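Local coordinates for protein Rho-class glutathione S-transferase (Laternula elliptica, PDB 3QAV) that probably transfers glutathione to electrophilic compounds, as a cytosolic dimeric glutathione transferase whose glutathione-binding residues lie in its N-terminal, thioredoxin-like domain, at residues 27-32 with 50-55; 79-84 with 96-101; 37-42 with 223-228. One frame throughout, in Å; residues are numbered along the deposited sequence.

Interaction 1. Residues 27-32 with 50-55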
loop_
_atom_site.group_PDB
_atom_site.type_symbol
_atom_site.label_atom_id
_atom_site.label_comp_id
_atom_site.label_asym_id
_atom_site.label_seq_id
_atom_site.Cartn_x
_atom_site.Cartn_y
_atom_site.Cartn_z
ATOM N N PRO A 27 8.047 16.436 16.666
ATOM C CA PRO A 27 7.794 15.043 16.292
ATOM C C PRO A 27 8.715 14.086 17.034
ATOM O O PRO A 27 9.851 14.429 17.355
ATOM C CB PRO A 27 8.060 15.036 14.791
ATOM C CG PRO A 27 7.655 16.407 14.377
ATOM C CD PRO A 27 8.246 17.272 15.469
ATOM N N PHE A 28 8.205 12.894 17.317
ATOM C CA PHE A 28 8.979 11.860 17.988
ATOM C C PHE A 28 8.723 10.577 17.215
ATOM O O PHE A 28 7.570 10.220 16.961
ATOM C CB PHE A 28 8.532 11.691 19.441
ATOM C CG PHE A 28 9.395 10.745 20.228
ATOM C CD1 PHE A 28 9.335 9.373 20.000
ATOM C CD2 PHE A 28 10.298 11.231 21.174
ATOM C CE1 PHE A 28 10.168 8.492 20.703
ATOM C CE2 PHE A 28 11.135 10.360 21.882
ATOM C CZ PHE A 28 11.069 8.986 21.645
ATOM N N VAL A 29 9.789 9.881 16.839
ATOM C CA VAL A 29 9.623 8.659 16.070
ATOM C C VAL A 29 10.340 7.432 16.617
ATOM O O VAL A 29 11.552 7.458 16.857
ATOM C CB VAL A 29 10.063 8.885 14.609
ATOM C CG1 VAL A 29 11.429 9.532 14.576
ATOM C CG2 VAL A 29 10.089 7.566 13.859
ATOM N N TYR A 30 9.568 6.366 16.831
ATOM C CA TYR A 30 10.108 5.092 17.292
ATOM C C TYR A 30 10.360 4.333 15.998
ATOM O O TYR A 30 9.455 4.214 15.167
ATOM C CB TYR A 30 9.084 4.302 18.116
ATOM C CG TYR A 30 8.674 4.927 19.430
ATOM C CD1 TYR A 30 7.695 5.917 19.477
ATOM C CD2 TYR A 30 9.254 4.509 20.633
ATOM C CE1 TYR A 30 7.297 6.478 20.693
ATOM C CE2 TYR A 30 8.864 5.063 21.854
ATOM C CZ TYR A 30 7.884 6.046 21.876
ATOM O OH TYR A 30 7.479 6.586 23.072
ATOM N N TRP A 31 11.571 3.819 15.821
ATOM C CA TRP A 31 11.895 3.101 14.599
ATOM C C TRP A 31 13.027 2.105 14.793
ATOM O O TRP A 31 13.746 2.150 15.790
ATOM C CB TRP A 31 12.284 4.087 13.498
ATOM C CG TRP A 31 13.508 4.881 13.822
ATOM C CD1 TRP A 31 13.573 6.015 14.580
ATOM C CD2 TRP A 31 14.840 4.622 13.371
ATOM N NE1 TRP A 31 14.866 6.484 14.622
ATOM C CE2 TRP A 31 15.664 5.647 13.889
ATOM C CE3 TRP A 31 15.420 3.624 12.578
ATOM C CZ2 TRP A 31 17.039 5.704 13.637
ATOM C CZ3 TRP A 31 16.790 3.678 12.328
ATOM C CH2 TRP A 31 17.582 4.711 12.855
ATOM N N GLY A 32 13.194 1.226 13.812
ATOM C CA GLY A 32 14.235 0.217 13.889
ATOM C C GLY A 32 15.105 0.152 12.650
ATOM O O GLY A 32 14.721 0.620 11.573
ATOM N N ILE A 50 13.019 18.918 9.301
ATOM C CA ILE A 50 12.252 19.008 10.545
ATOM C C ILE A 50 13.029 18.417 11.720
ATOM O O ILE A 50 13.531 17.296 11.642
ATOM C CB ILE A 50 10.897 18.269 10.419
ATOM C CG1 ILE A 50 10.057 18.920 9.320
ATOM C CG2 ILE A 50 10.160 18.288 11.748
ATOM C CD1 ILE A 50 8.829 18.131 8.940
ATOM N N ASP A 51 13.129 19.173 12.808
ATOM C CA ASP A 51 13.837 18.697 13.988
ATOM C C ASP A 51 12.921 17.706 14.705
ATOM O O ASP A 51 11.741 17.994 14.915
ATOM C CB ASP A 51 14.166 19.865 14.923
ATOM C CG ASP A 51 15.244 19.515 15.941
ATOM O OD1 ASP A 51 15.283 20.162 17.012
ATOM O OD2 ASP A 51 16.060 18.605 15.668
ATOM N N TYR A 52 13.459 16.549 15.083
ATOM C CA TYR A 52 12.656 15.533 15.763
ATOM C C TYR A 52 13.434 14.723 16.790
ATOM O O TYR A 52 14.659 14.626 16.718
ATOM C CB TYR A 52 12.057 14.557 14.743
ATOM C CG TYR A 52 13.094 13.757 13.977
ATOM C CD1 TYR A 52 13.657 14.249 12.804
ATOM C CD2 TYR A 52 13.532 12.519 14.445
ATOM C CE1 TYR A 52 14.622 13.530 12.114
ATOM C CE2 TYR A 52 14.503 11.793 13.764
ATOM C CZ TYR A 52 15.043 12.304 12.599
ATOM O OH TYR A 52 15.997 11.584 11.910
ATOM N N ASP A 53 12.706 14.150 17.745
ATOM C CA ASP A 53 13.289 13.293 18.767
ATOM C C ASP A 53 13.088 11.885 18.232
ATOM O O ASP A 53 12.258 11.670 17.347
ATOM C CB ASP A 53 12.550 13.430 20.099
ATOM C CG ASP A 53 12.708 14.802 20.717
ATOM O OD1 ASP A 53 13.850 15.311 20.755
ATOM O OD2 ASP A 53 11.694 15.366 21.178
ATOM N N GLU A 54 13.818 10.922 18.777
ATOM C CA GLU A 54 13.700 9.556 18.295
ATOM C C GLU A 54 14.103 8.519 19.328
ATOM O O GLU A 54 14.876 8.799 20.241
ATOM C CB GLU A 54 14.595 9.365 17.075
ATOM C CG GLU A 54 16.043 9.091 17.459
ATOM C CD GLU A 54 16.979 9.072 16.269
ATOM O OE1 GLU A 54 16.527 8.736 15.157
ATOM O OE2 GLU A 54 18.174 9.383 16.453
ATOM N N LYS A 55 13.576 7.313 19.157
ATOM C CA LYS A 55 13.899 6.186 20.016
ATOM C C LYS A 55 14.195 5.020 19.084
ATOM O O LYS A 55 13.288 4.476 18.452
ATOM C CB LYS A 55 12.729 5.840 20.936
ATOM C CG LYS A 55 12.989 4.658 21.864
ATOM C CD LYS A 55 14.233 4.874 22.703
ATOM C CE LYS A 55 14.451 3.740 23.700
ATOM N NZ LYS A 55 13.422 3.722 24.782
#
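The indole of Trp-31 donates NE1 to OE1 of Glu-54 at 2.8 Å. The oxygen lies close to the ring plane, whereas NE1 meets OE1 from above the carboxylate plane, 36° out of it. CG of Trp-31 sits between the backbone N and the carbonyl carbon (chi1 63°), which swings the ring toward Glu-54. Four backbone bonds run alongside: Asp-53 N to Pro-27 O (2.9 Å), Val-29 N to Asp-53 O, Lys-55 N to Val-29 O, and Trp-31 N to Lys-55 O. With strand axes 4.6 Å apart and 22° from parallel, these are the two parallel strands of the beta-alpha-beta unit whose crossover is helix 36-47, the opening of the thioredoxin-like GST fold. On the sheet face of Phe-28 and Tyr-30, CD2 of Phe-28 meets CB of Asp-53 at 3.3 Å, while CB of Lys-55 lies at the edge of the same ring, 3.6 Å from its CZ. CE1 of Phe-28 stands over the centre of the Tyr-30 ring. On the helix side, CG1 of Val-29 approaches CD2 of Tyr-52 at 3.7 Å, and the hydroxyl of Tyr-52 bonds Gln-46. Farther out, CG of Pro-27 touches CG2 of Ile-50 at 4.1 Å.

Interaction 2. Residues 79-84 with 96-101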
loop_
_atom_site.group_PDB
_atom_site.type_symbol
_atom_site.label_atom_id
_atom_site.label_comp_id
_atom_site.label_asym_id
_atom_site.label_seq_id
_atom_site.Cartn_x
_atom_site.Cartn_y
_atom_site.Cartn_z
ATOM N N PRO A 79 7.369 1.955 12.047
ATOM C CA PRO A 79 7.418 3.156 12.881
ATOM C C PRO A 79 6.128 3.539 13.594
ATOM O O PRO A 79 5.025 3.284 13.114
ATOM C CB PRO A 79 7.827 4.231 11.885
ATOM C CG PRO A 79 7.033 3.829 10.678
ATOM C CD PRO A 79 7.326 2.325 10.623
ATOM N N THR A 80 6.296 4.145 14.762
ATOM C CA THR A 80 5.191 4.662 15.549
ATOM C C THR A 80 5.642 6.111 15.665
ATOM O O THR A 80 6.805 6.386 15.955
ATOM C CB THR A 80 5.091 3.997 16.928
ATOM O OG1 THR A 80 4.682 2.637 16.762
ATOM C CG2 THR A 80 4.063 4.720 17.790
ATOM N N PHE A 81 4.725 7.033 15.429
ATOM C CA PHE A 81 5.075 8.440 15.411
ATOM C C PHE A 81 4.091 9.326 16.157
ATOM O O PHE A 81 2.888 9.093 16.111
ATOM C CB PHE A 81 5.148 8.859 13.934
ATOM C CG PHE A 81 5.288 10.337 13.701
ATOM C CD1 PHE A 81 6.529 10.894 13.419
ATOM C CD2 PHE A 81 4.169 11.159 13.687
ATOM C CE1 PHE A 81 6.654 12.250 13.118
ATOM C CE2 PHE A 81 4.285 12.514 13.389
ATOM C CZ PHE A 81 5.528 13.059 13.104
ATOM N N THR A 82 4.618 10.335 16.847
ATOM C CA THR A 82 3.787 11.306 17.549
ATOM C C THR A 82 4.299 12.707 17.217
ATOM O O THR A 82 5.472 12.899 16.877
ATOM C CB THR A 82 3.830 11.144 19.080
ATOM O OG1 THR A 82 5.122 11.529 19.566
ATOM C CG2 THR A 82 3.532 9.707 19.477
ATOM N N ASP A 83 3.406 13.682 17.304
ATOM C CA ASP A 83 3.746 15.073 17.039
ATOM C C ASP A 83 2.752 15.897 17.845
ATOM O O ASP A 83 1.669 16.242 17.363
ATOM C CB ASP A 83 3.610 15.396 15.549
ATOM C CG ASP A 83 4.144 16.774 15.205
ATOM O OD1 ASP A 83 3.987 17.204 14.044
ATOM O OD2 ASP A 83 4.724 17.427 16.096
ATOM N N GLY A 84 3.128 16.201 19.080
ATOM C CA GLY A 84 2.237 16.943 19.941
ATOM C C GLY A 84 1.194 15.944 20.391
ATOM O O GLY A 84 1.525 14.938 21.014
ATOM N N MET A 96 2.538 11.467 4.584
ATOM C CA MET A 96 1.523 12.384 4.085
ATOM C C MET A 96 1.237 13.484 5.101
ATOM O O MET A 96 1.080 14.647 4.734
ATOM C CB MET A 96 0.237 11.630 3.741
ATOM C CG MET A 96 0.338 10.799 2.458
ATOM S SD MET A 96 1.025 11.756 1.066
ATOM C CE MET A 96 -0.372 12.783 0.646
ATOM N N TYR A 97 1.176 13.117 6.378
ATOM C CA TYR A 97 0.930 14.096 7.439
ATOM C C TYR A 97 2.044 15.134 7.511
ATOM O O TYR A 97 1.780 16.326 7.681
ATOM C CB TYR A 97 0.829 13.403 8.796
ATOM C CG TYR A 97 1.011 14.338 9.965
ATOM C CD1 TYR A 97 -0.004 15.214 10.358
ATOM C CD2 TYR A 97 2.220 14.373 10.664
ATOM C CE1 TYR A 97 0.183 16.103 11.416
ATOM C CE2 TYR A 97 2.420 15.256 11.721
ATOM C CZ TYR A 97 1.401 16.117 12.091
ATOM O OH TYR A 97 1.610 16.978 13.144
ATOM N N LEU A 98 3.287 14.671 7.400
ATOM C CA LEU A 98 4.445 15.558 7.464
ATOM C C LEU A 98 4.475 16.536 6.290
ATOM O O LEU A 98 4.834 17.707 6.456
ATOM C CB LEU A 98 5.744 14.743 7.480
ATOM C CG LEU A 98 6.017 13.861 8.702
ATOM C CD1 LEU A 98 7.330 13.127 8.480
ATOM C CD2 LEU A 98 6.080 14.704 9.987
ATOM N N GLU A 99 4.109 16.052 5.105
ATOM C CA GLU A 99 4.090 16.894 3.908
ATOM C C GLU A 99 3.014 17.970 4.051
ATOM O O GLU A 99 3.191 19.103 3.605
ATOM C CB GLU A 99 3.808 16.042 2.668
ATOM C CG GLU A 99 3.624 16.830 1.366
ATOM C CD GLU A 99 4.882 17.563 0.926
ATOM O OE1 GLU A 99 5.932 17.406 1.576
ATOM O OE2 GLU A 99 4.816 18.296 -0.083
ATOM N N GLU A 100 1.904 17.612 4.689
ATOM C CA GLU A 100 0.800 18.544 4.896
ATOM C C GLU A 100 1.007 19.499 6.073
ATOM O O GLU A 100 0.634 20.670 6.002
ATOM C CB GLU A 100 -0.506 17.767 5.093
ATOM C CG GLU A 100 -1.255 17.471 3.808
ATOM C CD GLU A 100 -2.509 16.651 4.043
ATOM O OE1 GLU A 100 -3.095 16.767 5.142
ATOM O OE2 GLU A 100 -2.913 15.901 3.125
ATOM N N LYS A 101 1.609 19.005 7.146
ATOM C CA LYS A 101 1.848 19.815 8.333
ATOM C C LYS A 101 3.044 20.755 8.197
ATOM O O LYS A 101 3.040 21.843 8.760
ATOM C CB LYS A 101 2.056 18.910 9.548
ATOM C CG LYS A 101 2.271 19.657 10.859
ATOM C CD LYS A 101 1.028 20.419 11.278
ATOM C CE LYS A 101 1.155 20.894 12.724
ATOM N NZ LYS A 101 -0.128 21.441 13.243
#
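One polar bond joins strand 80-83 to helix 96-101: the hydroxyl OH of Tyr-97 donates to OD1 of Asp-83 at 2.6 Å. OD1 lies near the plane of the tyrosine ring, but the hydroxyl comes to it from above the carboxylate plane, 43° out, and carboxylate and ring are turned 79° against each other. Tyr-97 holds CG anti to the backbone N (chi1 162°), as does Asp-83, which carries their polar ends across a gap of 11.4 Å between the strand and helix axes. The same OD1 is also bonded by Tyr-102, so two tyrosine hydroxyls grip this buried oxygen.

The aromatic contact is rim to rim. CE2 of Phe-81 meets CE2 of Tyr-97 at 3.7 Å, with centroids 6.0 Å apart and neither ring over the face of the other. Apolar packing adds the CD2 methyl of Leu-98, 3.6 Å from CZ of Phe-81, and within the helix CB of Lys-101 lies over one face of the Tyr-97 ring, toward its rim. A leucine in place of Tyr-97 would probably leave OD1 of Asp-83 with one hydroxyl fewer and open a gap beside the edge of Phe-81.

Tyr-97 packs on Ala-116 of the second subunit, and Glu-100 forms a salt bridge with Arg-115 of that subunit. The arrangement, a helix running nearly parallel to strand 80-83 and packed on one face of the mixed sheet through buried side chains, belongs to the thioredoxin-like N-terminal domain of GSTs, with the helix facing the second subunit.

Interaction 3. Residues 37-42 with 223-228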
loop_
_atom_site.group_PDB
_atom_site.type_symbol
_atom_site.label_atom_id
_atom_site.label_comp_id
_atom_site.label_asym_id
_atom_site.label_seq_id
_atom_site.Cartn_x
_atom_site.Cartn_y
_atom_site.Cartn_z
ATOM N N PRO A 37 9.853 0.953 5.933
ATOM C CA PRO A 37 8.822 1.902 6.363
ATOM C C PRO A 37 9.366 2.946 7.352
ATOM O O PRO A 37 8.890 4.088 7.398
ATOM C CB PRO A 37 7.722 1.002 6.955
ATOM C CG PRO A 37 8.390 -0.329 7.185
ATOM C CD PRO A 37 9.389 -0.440 6.070
ATOM N N CYS A 38 10.375 2.565 8.133
ATOM C CA CYS A 38 10.973 3.507 9.072
ATOM C C CYS A 38 11.841 4.489 8.292
ATOM O O CYS A 38 11.802 5.699 8.525
ATOM C CB CYS A 38 11.841 2.778 10.103
ATOM S SG CYS A 38 10.907 1.764 11.280
ATOM N N TRP A 39 12.615 3.951 7.356
ATOM C CA TRP A 39 13.521 4.754 6.540
ATOM C C TRP A 39 12.748 5.847 5.829
ATOM O O TRP A 39 13.187 6.986 5.779
ATOM C CB TRP A 39 14.235 3.866 5.511
ATOM C CG TRP A 39 15.551 4.409 5.037
ATOM C CD1 TRP A 39 15.983 5.706 5.112
ATOM C CD2 TRP A 39 16.594 3.675 4.381
ATOM N NE1 TRP A 39 17.230 5.820 4.541
ATOM C CE2 TRP A 39 17.626 4.590 4.084
ATOM C CE3 TRP A 39 16.755 2.333 4.016
ATOM C CZ2 TRP A 39 18.810 4.207 3.433
ATOM C CZ3 TRP A 39 17.927 1.950 3.371
ATOM C CH2 TRP A 39 18.941 2.888 3.086
ATOM N N LYS A 40 11.589 5.494 5.282
ATOM C CA LYS A 40 10.744 6.458 4.581
ATOM C C LYS A 40 10.503 7.678 5.461
ATOM O O LYS A 40 10.673 8.826 5.030
ATOM C CB LYS A 40 9.394 5.826 4.234
ATOM C CG LYS A 40 9.402 4.860 3.057
ATOM C CD LYS A 40 8.120 4.018 3.024
ATOM C CE LYS A 40 6.862 4.869 2.871
ATOM N NZ LYS A 40 5.592 4.057 2.895
ATOM N N VAL A 41 10.103 7.418 6.701
ATOM C CA VAL A 41 9.824 8.480 7.653
ATOM C C VAL A 41 11.047 9.350 7.969
ATOM O O VAL A 41 10.948 10.576 7.990
ATOM C CB VAL A 41 9.243 7.898 8.970
ATOM C CG1 VAL A 41 9.030 9.013 9.987
ATOM C CG2 VAL A 41 7.889 7.226 8.675
ATOM N N LEU A 42 12.198 8.722 8.202
ATOM C CA LEU A 42 13.408 9.475 8.519
ATOM C C LEU A 42 13.829 10.360 7.349
ATOM O O LEU A 42 14.298 11.485 7.550
ATOM C CB LEU A 42 14.548 8.524 8.887
ATOM C CG LEU A 42 14.312 7.605 10.101
ATOM C CD1 LEU A 42 15.544 6.731 10.325
ATOM C CD2 LEU A 42 14.016 8.447 11.340
ATOM N N VAL A 223 22.759 9.415 3.516
ATOM C CA VAL A 223 23.944 9.028 4.275
ATOM C C VAL A 223 23.604 9.023 5.760
ATOM O O VAL A 223 23.985 8.109 6.491
ATOM C CB VAL A 223 25.114 10.013 4.046
ATOM C CG1 VAL A 223 26.296 9.636 4.936
ATOM C CG2 VAL A 223 25.528 9.991 2.590
ATOM N N LYS A 224 22.878 10.053 6.190
ATOM C CA LYS A 224 22.470 10.202 7.582
ATOM C C LYS A 224 21.467 9.147 8.052
ATOM O O LYS A 224 21.367 8.863 9.245
ATOM C CB LYS A 224 21.844 11.582 7.804
ATOM C CG LYS A 224 22.771 12.756 7.568
ATOM C CD LYS A 224 22.094 14.071 7.966
ATOM C CE LYS A 224 23.093 15.218 8.067
ATOM N NZ LYS A 224 23.818 15.443 6.786
ATOM N N THR A 225 20.721 8.563 7.126
ATOM C CA THR A 225 19.731 7.582 7.531
ATOM C C THR A 225 19.993 6.133 7.144
ATOM O O THR A 225 19.073 5.322 7.155
ATOM C CB THR A 225 18.355 7.993 7.014
ATOM O OG1 THR A 225 18.424 8.176 5.593
ATOM C CG2 THR A 225 17.911 9.298 7.688
ATOM N N MET A 226 21.234 5.797 6.801
ATOM C CA MET A 226 21.536 4.411 6.454
ATOM C C MET A 226 21.210 3.583 7.699
ATOM O O MET A 226 21.417 4.044 8.825
ATOM C CB MET A 226 23.021 4.242 6.097
ATOM C CG MET A 226 23.475 4.932 4.796
ATOM S SD MET A 226 22.688 4.281 3.299
ATOM C CE MET A 226 23.442 2.656 3.185
ATOM N N PRO A 227 20.665 2.369 7.518
ATOM C CA PRO A 227 20.322 1.498 8.652
ATOM C C PRO A 227 21.558 1.287 9.528
ATOM O O PRO A 227 22.549 0.708 9.085
ATOM C CB PRO A 227 19.876 0.209 7.967
ATOM C CG PRO A 227 19.230 0.720 6.708
ATOM C CD PRO A 227 20.208 1.780 6.243
ATOM N N PRO A 228 21.512 1.749 10.785
ATOM C CA PRO A 228 22.656 1.595 11.686
ATOM C C PRO A 228 23.325 0.234 11.819
ATOM O O PRO A 228 24.546 0.177 11.954
ATOM C CB PRO A 228 22.124 2.116 13.026
ATOM C CG PRO A 228 20.635 2.050 12.883
ATOM C CD PRO A 228 20.409 2.447 11.461
#
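Trp-39 carries most of this contact, its indole meeting three consecutive residues, Thr-225 to Pro-227. NE1 donates to OG1 of Thr-225 at 2.8 Å, a bent bond (141° at the hydrogen) with the oxygen somewhat out of the ring plane. OG1 also hydrogen-bonds Thr-221 O. The carbonyl O of Thr-225 and CD of Pro-227 both lie over one face of the indole; CD is 3.8 Å from the centroid of the six-membered ring and 21° off its normal, a CH-pi contact. CG of Trp-39 stands anti to the backbone N (chi1 -155°), and this sends the indole out from helix 36-47 so that one of its faces meets the proline. One helical turn on, CB of Leu-42 rests against CG2 of Thr-225 at 3.7 Å. Phe-189 meets Trp-39 edge to face from helix 183-197.

The looser side begins at Met-226, partly exposed, whose CB points away from the helix. Its doubly bent chain still returns SD to 3.9 Å from CZ2 of Trp-39, an oblique Met-aromatic contact. This tryptophan-centred packing marks the interface between the thioredoxin-like and all-helical domains of the GST fold.

In the fold
Interactions 1 and 2 lie in the thioredoxin-like domain, their centres 10 Å apart, and share one mixed sheet: strands 28-31 and 80-83 are neighbours, joined by probable hydrogen bonds from Phe-28 N to Thr-82 O and from Tyr-30 N to Thr-80 O. Interaction 1 closes along the chain before interaction 2 opens. Interaction 3, centred 11 Å from interaction 1 and 15 Å from interaction 2, uses the crossover helix 36-47 and alternates with interaction 1 in sequence, while its long loop encloses interaction 2. Cys-38 touches both Trp-31 and Pro-79. The sheet is thus joined through helix 36-47 to residues 223-228; Trp-31 and Trp-39 lie near Ser-35, and Tyr-30 near Val-78, both glutathione-binding residues.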